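Long-range contacts in putative Outer membrane protein (Helicobacter pylori, PDB 6GW5), which acts as the SabA adhesin of the bacterial surface, its lectin-like extracellular domain probably binding Lewis X-type glycans of the host: residues K6-K11 with S370-N375; D381-P386 with Y399-E404. All coordinates share one frame; numbering follows the deposited sequence.

Contact 1. Residues K6-K11 with S370-N375; sequences KNLNEK and SKLPYN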
# COMPACT_ATOMS: atom_id res chain seq x y z
N LYS A 6 38.70 -26.69 -13.49
CA LYS A 6 37.25 -26.55 -13.39
C LYS A 6 36.69 -27.08 -12.08
O LYS A 6 35.85 -26.43 -11.49
CB LYS A 6 36.51 -27.24 -14.55
CG LYS A 6 36.64 -26.49 -15.87
CD LYS A 6 35.28 -26.28 -16.57
CE LYS A 6 35.22 -24.94 -17.36
NZ LYS A 6 34.71 -25.05 -18.76
N ASN A 7 37.17 -28.24 -11.64
CA ASN A 7 36.72 -28.80 -10.37
C ASN A 7 37.06 -27.88 -9.20
O ASN A 7 36.24 -27.63 -8.32
CB ASN A 7 37.38 -30.15 -10.13
CG ASN A 7 36.81 -30.86 -8.92
OD1 ASN A 7 35.60 -31.04 -8.81
ND2 ASN A 7 37.67 -31.21 -7.98
N LEU A 8 38.27 -27.35 -9.23
CA LEU A 8 38.75 -26.45 -8.20
C LEU A 8 37.93 -25.15 -8.16
O LEU A 8 37.66 -24.60 -7.08
CB LEU A 8 40.23 -26.13 -8.46
CG LEU A 8 41.09 -25.69 -7.28
CD1 LEU A 8 41.35 -26.87 -6.37
CD2 LEU A 8 42.42 -25.10 -7.75
N ASN A 9 37.61 -24.64 -9.34
CA ASN A 9 36.95 -23.37 -9.49
C ASN A 9 35.53 -23.43 -8.97
O ASN A 9 35.04 -22.44 -8.44
CB ASN A 9 36.95 -22.95 -10.97
CG ASN A 9 36.13 -21.68 -11.23
OD1 ASN A 9 36.54 -20.57 -10.88
ND2 ASN A 9 34.98 -21.85 -11.83
N GLU A 10 34.88 -24.57 -9.10
CA GLU A 10 33.50 -24.64 -8.64
C GLU A 10 33.45 -25.04 -7.16
O GLU A 10 32.49 -24.70 -6.47
CB GLU A 10 32.53 -25.40 -9.56
CG GLU A 10 33.01 -26.66 -10.30
CD GLU A 10 32.97 -27.90 -9.42
OE1 GLU A 10 32.52 -28.98 -9.90
OE2 GLU A 10 33.35 -27.81 -8.24
N LYS A 11 34.46 -25.77 -6.69
CA LYS A 11 34.61 -26.01 -5.27
C LYS A 11 34.92 -24.69 -4.57
O LYS A 11 34.36 -24.39 -3.50
CB LYS A 11 35.66 -27.09 -5.01
CG LYS A 11 35.13 -28.44 -5.43
CD LYS A 11 35.84 -29.64 -4.84
CE LYS A 11 34.83 -30.81 -4.91
NZ LYS A 11 35.23 -32.10 -4.27
N SER A 370 41.65 -29.17 0.67
CA SER A 370 43.01 -29.28 1.20
C SER A 370 43.73 -30.51 0.67
O SER A 370 44.92 -30.46 0.38
CB SER A 370 43.01 -29.30 2.74
OG SER A 370 42.72 -28.00 3.25
N LYS A 371 42.97 -31.60 0.49
CA LYS A 371 43.50 -32.88 -0.01
C LYS A 371 43.73 -32.95 -1.53
O LYS A 371 44.00 -34.02 -2.07
CB LYS A 371 42.57 -34.03 0.39
CG LYS A 371 42.46 -34.30 1.88
CD LYS A 371 41.38 -35.39 2.10
CE LYS A 371 41.15 -35.87 3.54
NZ LYS A 371 39.95 -35.26 4.21
N LEU A 372 43.63 -31.82 -2.23
CA LEU A 372 43.91 -31.77 -3.66
C LEU A 372 45.32 -31.25 -3.84
O LEU A 372 45.63 -30.17 -3.33
CB LEU A 372 42.88 -30.88 -4.32
CG LEU A 372 41.48 -31.55 -4.25
CD1 LEU A 372 40.30 -30.72 -4.79
CD2 LEU A 372 41.49 -32.94 -4.88
N PRO A 373 46.19 -32.05 -4.50
CA PRO A 373 47.58 -31.59 -4.66
C PRO A 373 47.70 -30.28 -5.43
O PRO A 373 48.53 -29.44 -5.10
CB PRO A 373 48.28 -32.75 -5.40
CG PRO A 373 47.21 -33.69 -5.85
CD PRO A 373 45.90 -33.31 -5.22
N TYR A 374 46.84 -30.09 -6.42
CA TYR A 374 46.88 -28.88 -7.23
C TYR A 374 46.26 -27.67 -6.49
O TYR A 374 46.36 -26.52 -6.95
CB TYR A 374 46.23 -29.11 -8.60
CG TYR A 374 44.97 -29.94 -8.58
CD1 TYR A 374 45.00 -31.34 -8.51
CD2 TYR A 374 43.72 -29.32 -8.67
CE1 TYR A 374 43.82 -32.08 -8.49
CE2 TYR A 374 42.53 -30.06 -8.66
CZ TYR A 374 42.59 -31.44 -8.58
OH TYR A 374 41.42 -32.16 -8.58
N ASN A 375 45.62 -27.93 -5.36
CA ASN A 375 45.07 -26.83 -4.61
C ASN A 375 46.15 -25.85 -4.24
O ASN A 375 47.12 -26.22 -3.58
CB ASN A 375 44.39 -27.31 -3.34
CG ASN A 375 43.92 -26.18 -2.47
OD1 ASN A 375 43.42 -25.17 -2.97
ND2 ASN A 375 44.14 -26.31 -1.18

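Contact 2. Residues D381-P386 with Y399-E404; sequences DIITLP and YQINPE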
# COMPACT_ATOMS: atom_id res chain seq x y z
N ASP A 381 40.92 -24.58 8.50
CA ASP A 381 40.30 -23.76 9.54
C ASP A 381 39.86 -22.36 9.02
O ASP A 381 39.86 -21.38 9.76
CB ASP A 381 41.27 -23.62 10.73
CG ASP A 381 41.44 -24.93 11.55
OD1 ASP A 381 40.59 -25.85 11.50
OD2 ASP A 381 42.45 -25.03 12.24
N ILE A 382 39.51 -22.26 7.74
CA ILE A 382 39.01 -21.00 7.21
C ILE A 382 37.74 -20.56 7.96
O ILE A 382 37.46 -19.38 8.12
CB ILE A 382 38.73 -21.09 5.68
CG1 ILE A 382 38.41 -19.72 5.09
CG2 ILE A 382 37.59 -22.06 5.34
CD1 ILE A 382 38.64 -19.68 3.59
N ILE A 383 36.97 -21.53 8.42
CA ILE A 383 35.86 -21.28 9.32
C ILE A 383 35.94 -22.17 10.54
O ILE A 383 36.11 -23.36 10.46
CB ILE A 383 34.50 -21.43 8.59
CG1 ILE A 383 33.35 -21.00 9.49
CG2 ILE A 383 34.28 -22.86 8.14
CD1 ILE A 383 32.05 -20.82 8.75
N THR A 384 35.66 -21.56 11.67
CA THR A 384 35.88 -22.13 12.97
C THR A 384 34.85 -21.67 13.95
O THR A 384 34.17 -20.69 13.70
CB THR A 384 37.26 -21.59 13.38
OG1 THR A 384 38.16 -22.69 13.32
CG2 THR A 384 37.28 -20.88 14.74
N LEU A 385 34.70 -22.39 15.05
CA LEU A 385 33.79 -21.99 16.12
C LEU A 385 34.57 -21.89 17.42
O LEU A 385 34.80 -22.89 18.09
CB LEU A 385 32.59 -22.94 16.28
CG LEU A 385 31.61 -22.53 17.41
CD1 LEU A 385 30.96 -21.19 17.10
CD2 LEU A 385 30.54 -23.58 17.70
N PRO A 386 34.94 -20.67 17.78
CA PRO A 386 35.76 -20.44 18.95
C PRO A 386 35.22 -21.04 20.24
O PRO A 386 34.03 -20.90 20.55
CB PRO A 386 35.82 -18.89 19.04
CG PRO A 386 35.69 -18.46 17.63
CD PRO A 386 34.68 -19.42 17.05
N TYR A 399 30.35 -18.13 14.31
CA TYR A 399 31.48 -18.72 13.58
C TYR A 399 32.46 -17.65 13.18
O TYR A 399 32.03 -16.56 12.88
CB TYR A 399 30.98 -19.44 12.33
CG TYR A 399 30.13 -20.61 12.68
CD1 TYR A 399 30.70 -21.79 13.11
CD2 TYR A 399 28.74 -20.54 12.62
CE1 TYR A 399 29.92 -22.87 13.47
CE2 TYR A 399 27.95 -21.61 12.96
CZ TYR A 399 28.53 -22.77 13.41
OH TYR A 399 27.76 -23.84 13.75
N GLN A 400 33.75 -17.96 13.18
CA GLN A 400 34.77 -17.00 12.70
C GLN A 400 35.28 -17.45 11.41
O GLN A 400 35.69 -18.58 11.25
CB GLN A 400 35.94 -16.79 13.67
CG GLN A 400 35.51 -16.21 15.03
CD GLN A 400 34.60 -14.94 15.01
OE1 GLN A 400 33.40 -15.00 15.31
NE2 GLN A 400 35.18 -13.79 14.71
N ILE A 401 35.18 -16.57 10.45
CA ILE A 401 35.77 -16.77 9.15
C ILE A 401 37.06 -15.98 9.09
O ILE A 401 37.07 -14.76 9.24
CB ILE A 401 34.81 -16.27 8.06
CG1 ILE A 401 33.52 -17.10 8.07
CG2 ILE A 401 35.48 -16.29 6.67
CD1 ILE A 401 32.31 -16.31 7.71
N ASN A 402 38.14 -16.69 8.82
CA ASN A 402 39.44 -16.07 8.67
C ASN A 402 39.49 -15.12 7.47
O ASN A 402 39.33 -15.55 6.33
CB ASN A 402 40.50 -17.15 8.50
CG ASN A 402 41.90 -16.59 8.51
OD1 ASN A 402 42.28 -15.80 7.64
ND2 ASN A 402 42.66 -16.96 9.51
N PRO A 403 39.72 -13.84 7.71
CA PRO A 403 39.63 -12.91 6.57
C PRO A 403 40.78 -12.96 5.56
O PRO A 403 40.53 -12.65 4.40
CB PRO A 403 39.56 -11.55 7.26
CG PRO A 403 40.29 -11.75 8.54
CD PRO A 403 40.01 -13.15 8.98
N GLU A 404 42.01 -13.29 5.98
CA GLU A 404 43.15 -13.46 5.02
C GLU A 404 42.79 -14.57 4.04
O GLU A 404 42.87 -14.40 2.84
CB GLU A 404 44.54 -13.82 5.64
CG GLU A 404 44.83 -13.50 7.10
CD GLU A 404 44.73 -12.01 7.47
OE1 GLU A 404 44.16 -11.75 8.56
OE2 GLU A 404 45.19 -11.10 6.71

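Contact 1. Residues K6-K11 with S370-N375
Leu8 meets Leu372, Tyr374 and Asn375 chiefly through one methyl, CD1, and these apolar touches make up most of the contact. Its CB points at the loop, and chi1 of -156° sets CG anti to the backbone N. CD1 lies 4.1 Å from Tyr374 CE2, approaching the ring obliquely, while the two side chains run past one another in opposite senses. The same methyl reaches Leu372 CD1 at 4.3 Å and Asn375 CA at 4.1 Å. Leucine suits this buried place because its forked apolar end is wide enough for CD1 to meet the loop while the side chain also touches Met416.

The loop partners are gathered by a type I beta turn from Leu372 to Asn375, closed by Asn375 N bonding to Leu372 O at 3.0 Å. Just beyond helix 348-370, it rests against the N-terminal part of helix 3-32, a predicted coiled-coil segment. Leu372 CB sits over the centre of the Tyr374 ring, 4.3 Å above its plane.

Asn7 ND2 comes no nearer than 3.9 Å to Tyr374 OH. Asn375, by contrast, is properly hydrogen-bonded: ND2 to Val377 O, and OD1 to the hydroxyl of Tyr12, tying the turn to Leu8's own helix.

Contact 2. Residues D381-P386 with Y399-E404
Ile383 and Tyr399 pack against each other on a two-stranded beta hairpin, whose antiparallel strands 383-384 and 400-401 are joined by a long loop. Thr384 and Gln400 form its hydrogen-bonded pair: Thr384 N donates to Gln400 O at 3.0 Å, and Gln400 N to Thr384 O at 2.8 Å. Ile383 and Ile401 are the neighbouring non-hydrogen-bonded pair. Beyond them Asn402 N bonds to Ile382 O, which carries the pairing one residue beyond the strands.

Ile383 can be followed from CB to its tip. CB lies 4.1 Å from Gln400 O. CG1, anti to the backbone N (chi1 -173°), comes within 3.8 Å of the same Gln400 O and 4.0 Å of Tyr399 CB. At the tip, CD1 rests 4.0 Å from Tyr399 CB and 4.1 Å from Ile401 CG1. The side chain also touches Tyr359 and Ala362 of helix 348-370 and Val22 of helix 3-32. Ile383 and Ile401 share one face of the hairpin, where their branched apolar chains suit packing on helices; Ile401 touches Gln406 of helix 403-415.

The Tyr399 ring has Thr384 O at its edge and Leu385 CB 3.9 Å from its CD1. Its flat shape suits a place between the hairpin and helix 348-370, since it offers Leu385 CD1 one face and also stacks with Tyr359. Where the second strand ends, Asn402 takes the N-cap position of helix 403-415, its OD1 accepting a hydrogen bond from Gln405 N.

Both contacts lie at the same end of the elongated, mostly helical chain, their centres about 20 Å apart and their nearest atoms about 7 Å apart. They draw on the same helices differently. Contact 1 sets the loop that follows helix 348-370 directly against the start of helix 3-32, whereas contact 2 joins two strands to each other, and that hairpin then packs on both helices. Contact 1 is a surface contact, with Leu8 alone buried among its touching residues, and is held by side-chain packing. Contact 2 is partly buried and owes its register to main-chain hydrogen bonds, with aliphatic and aromatic side chains on the face turned to the helices and Thr384 and Gln400 on the other.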